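Local coordinates for protein geranyltranstransferase (Agrobacterium tumefaciens, PDB 2H8O) that probably catalyses the condensation of geranyl diphosphate with isopentenyl diphosphate to give farnesyl diphosphate, as a polyprenyl synthetase, at residues T37-R42 with A327-E332; D33-N38 with K319-I324. All coordinates share one frame; numbering follows the deposited sequence.

Contact 1: T37-R42 with A327-E332; sequences TNFETR and ARFIAE
Phe-39 on helix 34-57 and Phe-329 on helix 321-331 bring the two backbones together, their CA atoms 7.5 Å apart, and both direct their side chains into the gap. The two aromatic side chains cross at about a right angle, yet the rings themselves are tilted by only 31°, with centroids 4.5 Å apart, an oblique pairing. They are modelled too close at one edge, so the fine detail of their placement is uncertain. Part of the overlap comes from the Phe-329 methylene: its CB lies over one face of the Phe-39 ring, 3.9 Å from the centroid, and makes a CH-pi contact. Phe-91 of helix 88-99 meets Phe-39 edge-to-face and ties the pair to a third helix.

Glu-40 starts off to one side, but the bend at chi2 (-108°) carries its carboxylate back toward Phe-329. OE1 stands obliquely above the CE1-CZ side of that ring, on the same side of its plane as Phe-39; its 2.9 Å to Phe-329 CE1 is short and probably affected by the uncertain ring placement. No hydrogen bond joins the segments. In this part of the alpha-helical polyprenyl synthetase fold the contact is thus carried by the two rings and the Phe-329 methylene, with a carboxylate at its border.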
loop_
_atom_site.group_PDB
_atom_site.type_symbol
_atom_site.label_atom_id
_atom_site.label_comp_id
_atom_site.label_asym_id
_atom_site.label_seq_id
_atom_site.Cartn_x
_atom_site.Cartn_y
_atom_site.Cartn_z
ATOM N N THR A 37 -20.100 -3.615 -29.692
ATOM C CA THR A 37 -21.093 -2.863 -28.915
ATOM C C THR A 37 -21.346 -3.551 -27.568
ATOM O O THR A 37 -21.440 -2.893 -26.535
ATOM C CB THR A 37 -22.428 -2.717 -29.672
ATOM O OG1 THR A 37 -22.209 -2.048 -30.923
ATOM C CG2 THR A 37 -23.428 -1.920 -28.855
ATOM N N ASN A 38 -21.453 -4.877 -27.585
ATOM C CA ASN A 38 -21.630 -5.637 -26.350
ATOM C C ASN A 38 -20.548 -5.287 -25.323
ATOM O O ASN A 38 -20.861 -4.959 -24.172
ATOM C CB ASN A 38 -21.637 -7.139 -26.637
ATOM C CG ASN A 38 -22.135 -7.964 -25.464
ATOM O OD1 ASN A 38 -23.059 -7.574 -24.756
ATOM N ND2 ASN A 38 -21.538 -9.134 -25.282
ATOM N N PHE A 39 -19.289 -5.327 -25.748
ATOM C CA PHE A 39 -18.190 -4.952 -24.868
ATOM C C PHE A 39 -18.268 -3.488 -24.432
ATOM O O PHE A 39 -18.153 -3.208 -23.246
ATOM C CB PHE A 39 -16.824 -5.216 -25.511
ATOM C CG PHE A 39 -15.697 -4.563 -24.777
ATOM C CD1 PHE A 39 -15.163 -5.145 -23.645
ATOM C CD2 PHE A 39 -15.216 -3.338 -25.179
ATOM C CE1 PHE A 39 -14.140 -4.543 -22.955
ATOM C CE2 PHE A 39 -14.196 -2.718 -24.478
ATOM C CZ PHE A 39 -13.659 -3.316 -23.369
ATOM N N GLU A 40 -18.446 -2.571 -25.385
ATOM C CA GLU A 40 -18.380 -1.131 -25.080
ATOM C C GLU A 40 -19.449 -0.768 -24.068
ATOM O O GLU A 40 -19.212 0.021 -23.149
ATOM C CB GLU A 40 -18.584 -0.290 -26.339
ATOM C CG GLU A 40 -17.551 -0.532 -27.449
ATOM C CD GLU A 40 -16.572 0.612 -27.613
ATOM O OE1 GLU A 40 -15.595 0.660 -26.832
ATOM O OE2 GLU A 40 -16.767 1.447 -28.531
ATOM N N THR A 41 -20.631 -1.344 -24.256
ATOM C CA THR A 41 -21.765 -1.110 -23.378
ATOM C C THR A 41 -21.498 -1.664 -21.979
ATOM O O THR A 41 -21.739 -0.972 -20.978
ATOM C CB THR A 41 -23.062 -1.725 -23.983
ATOM O OG1 THR A 41 -23.379 -1.051 -25.209
ATOM C CG2 THR A 41 -24.258 -1.573 -23.050
ATOM N N ARG A 42 -20.995 -2.888 -21.891
ATOM C CA ARG A 42 -20.666 -3.459 -20.590
ATOM C C ARG A 42 -19.519 -2.705 -19.926
ATOM O O ARG A 42 -19.507 -2.557 -18.711
ATOM C CB ARG A 42 -20.347 -4.949 -20.695
ATOM C CG ARG A 42 -20.057 -5.614 -19.346
ATOM C CD ARG A 42 -21.202 -5.508 -18.353
ATOM N NE ARG A 42 -22.385 -6.114 -18.941
ATOM C CZ ARG A 42 -22.625 -7.422 -18.980
ATOM N NH1 ARG A 42 -21.798 -8.286 -18.424
ATOM N NH2 ARG A 42 -23.722 -7.866 -19.570
ATOM N N ALA A 327 -10.986 -8.940 -25.337
ATOM C CA ALA A 327 -9.711 -9.241 -25.980
ATOM C C ALA A 327 -9.671 -8.626 -27.382
ATOM O O ALA A 327 -8.691 -7.994 -27.767
ATOM C CB ALA A 327 -9.462 -10.766 -26.034
ATOM N N ARG A 328 -10.755 -8.787 -28.131
ATOM C CA ARG A 328 -10.824 -8.238 -29.477
ATOM C C ARG A 328 -10.840 -6.707 -29.480
ATOM O O ARG A 328 -10.187 -6.093 -30.310
ATOM C CB ARG A 328 -12.039 -8.793 -30.223
ATOM C CG ARG A 328 -11.801 -8.966 -31.710
ATOM C CD ARG A 328 -12.848 -9.872 -32.351
ATOM N NE ARG A 328 -14.172 -9.261 -32.408
ATOM C CZ ARG A 328 -14.586 -8.414 -33.356
ATOM N NH1 ARG A 328 -13.773 -8.014 -34.333
ATOM N NH2 ARG A 328 -15.822 -7.944 -33.320
ATOM N N PHE A 329 -11.558 -6.090 -28.544
ATOM C CA PHE A 329 -11.598 -4.619 -28.463
ATOM C C PHE A 329 -10.213 -4.043 -28.198
ATOM O O PHE A 329 -9.773 -3.115 -28.885
ATOM C CB PHE A 329 -12.545 -4.136 -27.360
ATOM C CG PHE A 329 -12.437 -2.650 -27.063
ATOM C CD1 PHE A 329 -13.071 -1.715 -27.873
ATOM C CD2 PHE A 329 -11.697 -2.198 -25.969
ATOM C CE1 PHE A 329 -12.976 -0.346 -27.601
ATOM C CE2 PHE A 329 -11.594 -0.828 -25.679
ATOM C CZ PHE A 329 -12.241 0.101 -26.494
ATOM N N ILE A 330 -9.564 -4.587 -27.173
ATOM C CA ILE A 330 -8.229 -4.169 -26.767
ATOM C C ILE A 330 -7.276 -4.286 -27.945
ATOM O O ILE A 330 -6.579 -3.326 -28.288
ATOM C CB ILE A 330 -7.704 -5.039 -25.608
ATOM C CG1 ILE A 330 -8.467 -4.736 -24.321
ATOM C CG2 ILE A 330 -6.206 -4.814 -25.378
ATOM C CD1 ILE A 330 -8.249 -5.759 -23.230
ATOM N N ALA A 331 -7.289 -5.451 -28.586
ATOM C CA ALA A 331 -6.286 -5.791 -29.588
ATOM C C ALA A 331 -6.431 -4.998 -30.876
ATOM O O ALA A 331 -5.469 -4.908 -31.639
ATOM C CB ALA A 331 -6.335 -7.277 -29.895
ATOM N N GLU A 332 -7.615 -4.442 -31.121
ATOM C CA GLU A 332 -7.889 -3.694 -32.347
ATOM C C GLU A 332 -8.548 -2.354 -32.042
ATOM O O GLU A 332 -7.879 -1.418 -31.593
ATOM C CB GLU A 332 -8.765 -4.523 -33.298
ATOM C CG GLU A 332 -10.276 -4.350 -33.127
ATOM C CD GLU A 332 -11.084 -5.422 -33.851
ATOM O OE1 GLU A 332 -12.244 -5.138 -34.225
ATOM O OE2 GLU A 332 -10.569 -6.548 -34.044
#

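Contact 2: D33-N38 with K319-I324; sequences DAQMTN and KAAILI
Gln-35 and Asn-38, one turn apart near the start of helix 34-57, hold their amides against Ala-321 and Ile-322 in the first turn of helix 321-331. The Gln-35 chain leaves with CG anti to the backbone N (chi1 175°) and then bends at CG (chi2 79°), which sends its amide nitrogen forward: NE2 ends 3.1 Å from Ala-321 O, with the Ala-321 methyl, CB, 4.0 Å from the same nitrogen. Asn-38 points directly at the opposing helix, and its side chain crosses that of Ile-322 at about a right angle. Here the meeting is of a polar tip with an aliphatic chain, ND2 lying 3.7 Å from Ile-322 CG1. Asn-38 ND2 also gives a weak hydrogen bond to Gln-35 OE1 (3.5 Å, with an N-H...O angle of 147°).

The start of helix 34-57 is itself fastened at Asp-33 O by two bonds from Thr-37, one from the backbone N and one from OG1. Ile-322 continues onto Phe-91 and Glu-95 of helix 88-99, while Met-36 reaches Ala-325 and Arg-328 further along helix 321-331. At this surface junction of the mainly helical fold, the amides thus lie against both backbone and hydrocarbon, and the weak bond between them may lightly restrain the turning of both.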
loop_
_atom_site.group_PDB
_atom_site.type_symbol
_atom_site.label_atom_id
_atom_site.label_comp_id
_atom_site.label_asym_id
_atom_site.label_seq_id
_atom_site.Cartn_x
_atom_site.Cartn_y
_atom_site.Cartn_z
ATOM N N ASP A 33 -18.945 -6.156 -34.593
ATOM C CA ASP A 33 -19.695 -4.861 -34.569
ATOM C C ASP A 33 -20.752 -4.850 -33.463
ATOM O O ASP A 33 -20.656 -4.054 -32.533
ATOM C CB ASP A 33 -20.345 -4.574 -35.925
ATOM C CG ASP A 33 -20.900 -3.156 -36.024
ATOM O OD1 ASP A 33 -20.467 -2.293 -35.231
ATOM O OD2 ASP A 33 -21.760 -2.905 -36.908
ATOM N N ALA A 34 -21.759 -5.718 -33.572
ATOM C CA ALA A 34 -22.713 -5.927 -32.479
ATOM C C ALA A 34 -21.993 -6.483 -31.238
ATOM O O ALA A 34 -22.349 -6.153 -30.104
ATOM C CB ALA A 34 -23.834 -6.863 -32.912
ATOM N N GLN A 35 -20.975 -7.316 -31.456
ATOM C CA GLN A 35 -20.172 -7.842 -30.352
ATOM C C GLN A 35 -19.318 -6.742 -29.729
ATOM O O GLN A 35 -19.163 -6.698 -28.505
ATOM C CB GLN A 35 -19.292 -9.004 -30.819
ATOM C CG GLN A 35 -18.302 -9.557 -29.772
ATOM C CD GLN A 35 -18.938 -10.489 -28.729
ATOM O OE1 GLN A 35 -20.054 -10.250 -28.242
ATOM N NE2 GLN A 35 -18.208 -11.561 -28.374
ATOM N N MET A 36 -18.753 -5.868 -30.562
ATOM C CA MET A 36 -17.966 -4.741 -30.044
ATOM C C MET A 36 -18.853 -3.780 -29.255
ATOM O O MET A 36 -18.413 -3.221 -28.248
ATOM C CB MET A 36 -17.219 -4.009 -31.165
ATOM C CG MET A 36 -16.113 -4.848 -31.827
ATOM S SD MET A 36 -14.686 -5.261 -30.768
ATOM C CE MET A 36 -15.272 -6.732 -29.923
ATOM N N THR A 37 -20.100 -3.615 -29.692
ATOM C CA THR A 37 -21.093 -2.863 -28.915
ATOM C C THR A 37 -21.346 -3.551 -27.568
ATOM O O THR A 37 -21.440 -2.893 -26.535
ATOM C CB THR A 37 -22.428 -2.717 -29.672
ATOM O OG1 THR A 37 -22.209 -2.048 -30.923
ATOM C CG2 THR A 37 -23.428 -1.920 -28.855
ATOM N N ASN A 38 -21.453 -4.877 -27.585
ATOM C CA ASN A 38 -21.630 -5.637 -26.350
ATOM C C ASN A 38 -20.548 -5.287 -25.323
ATOM O O ASN A 38 -20.861 -4.959 -24.172
ATOM C CB ASN A 38 -21.637 -7.139 -26.637
ATOM C CG ASN A 38 -22.135 -7.964 -25.464
ATOM O OD1 ASN A 38 -23.059 -7.574 -24.756
ATOM N ND2 ASN A 38 -21.538 -9.134 -25.282
ATOM N N LYS A 319 -20.816 -18.103 -22.396
ATOM C CA LYS A 319 -20.622 -17.330 -21.191
ATOM C C LYS A 319 -19.301 -16.530 -21.231
ATOM O O LYS A 319 -19.142 -15.549 -20.501
ATOM C CB LYS A 319 -20.638 -18.279 -20.000
ATOM C CG LYS A 319 -20.752 -17.615 -18.656
ATOM C CD LYS A 319 -21.121 -18.619 -17.571
ATOM C CE LYS A 319 -20.122 -19.765 -17.475
ATOM N NZ LYS A 319 -20.539 -20.972 -18.276
ATOM N N ALA A 320 -18.374 -16.935 -22.096
ATOM C CA ALA A 320 -17.087 -16.234 -22.259
ATOM C C ALA A 320 -17.136 -15.109 -23.313
ATOM O O ALA A 320 -16.151 -14.433 -23.550
ATOM C CB ALA A 320 -15.970 -17.245 -22.598
ATOM N N ALA A 321 -18.290 -14.882 -23.932
ATOM C CA ALA A 321 -18.396 -13.915 -25.033
ATOM C C ALA A 321 -17.931 -12.505 -24.672
ATOM O O ALA A 321 -17.263 -11.851 -25.475
ATOM C CB ALA A 321 -19.846 -13.845 -25.547
ATOM N N ILE A 322 -18.299 -12.050 -23.481
ATOM C CA ILE A 322 -17.938 -10.699 -23.031
ATOM C C ILE A 322 -16.436 -10.530 -22.870
ATOM O O ILE A 322 -15.862 -9.535 -23.309
ATOM C CB ILE A 322 -18.662 -10.340 -21.715
ATOM C CG1 ILE A 322 -20.143 -10.099 -22.020
ATOM C CG2 ILE A 322 -18.042 -9.123 -21.062
ATOM C CD1 ILE A 322 -20.983 -9.948 -20.820
ATOM N N LEU A 323 -15.792 -11.492 -22.228
ATOM C CA LEU A 323 -14.331 -11.427 -22.068
ATOM C C LEU A 323 -13.604 -11.603 -23.386
ATOM O O LEU A 323 -12.575 -10.975 -23.613
ATOM C CB LEU A 323 -13.840 -12.445 -21.056
ATOM C CG LEU A 323 -14.051 -12.017 -19.607
ATOM C CD1 LEU A 323 -13.800 -13.196 -18.666
ATOM C CD2 LEU A 323 -13.179 -10.794 -19.237
ATOM N N ILE A 324 -14.123 -12.465 -24.252
ATOM C CA ILE A 324 -13.524 -12.635 -25.584
ATOM C C ILE A 324 -13.655 -11.330 -26.386
ATOM O O ILE A 324 -12.707 -10.924 -27.063
ATOM C CB ILE A 324 -14.122 -13.845 -26.310
ATOM C CG1 ILE A 324 -13.600 -15.113 -25.632
ATOM C CG2 ILE A 324 -13.763 -13.843 -27.809
ATOM C CD1 ILE A 324 -14.246 -16.369 -26.120
#

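Two neighbouring patches of one crossing between the same two helices are joined here: contacts 1 and 2 both link helix 34-57 to helix 321-331, share Thr-37 and Asn-38, and have centres about 6 Å apart. Contact 1, whose centre lies about 16 Å from that of the chain, is partly buried and largely aromatic, with one carboxylate at its border. Contact 2, at about 20 Å, is a surface contact that sets amides against backbone and hydrocarbon. Side chains also bridge the patches, since Met-36 packs against Arg-328 and Phe-329, and Arg-42 against Ile-322. Helix 88-99 backs both, Phe-91 touching Phe-39 in one and Ile-322 in the other.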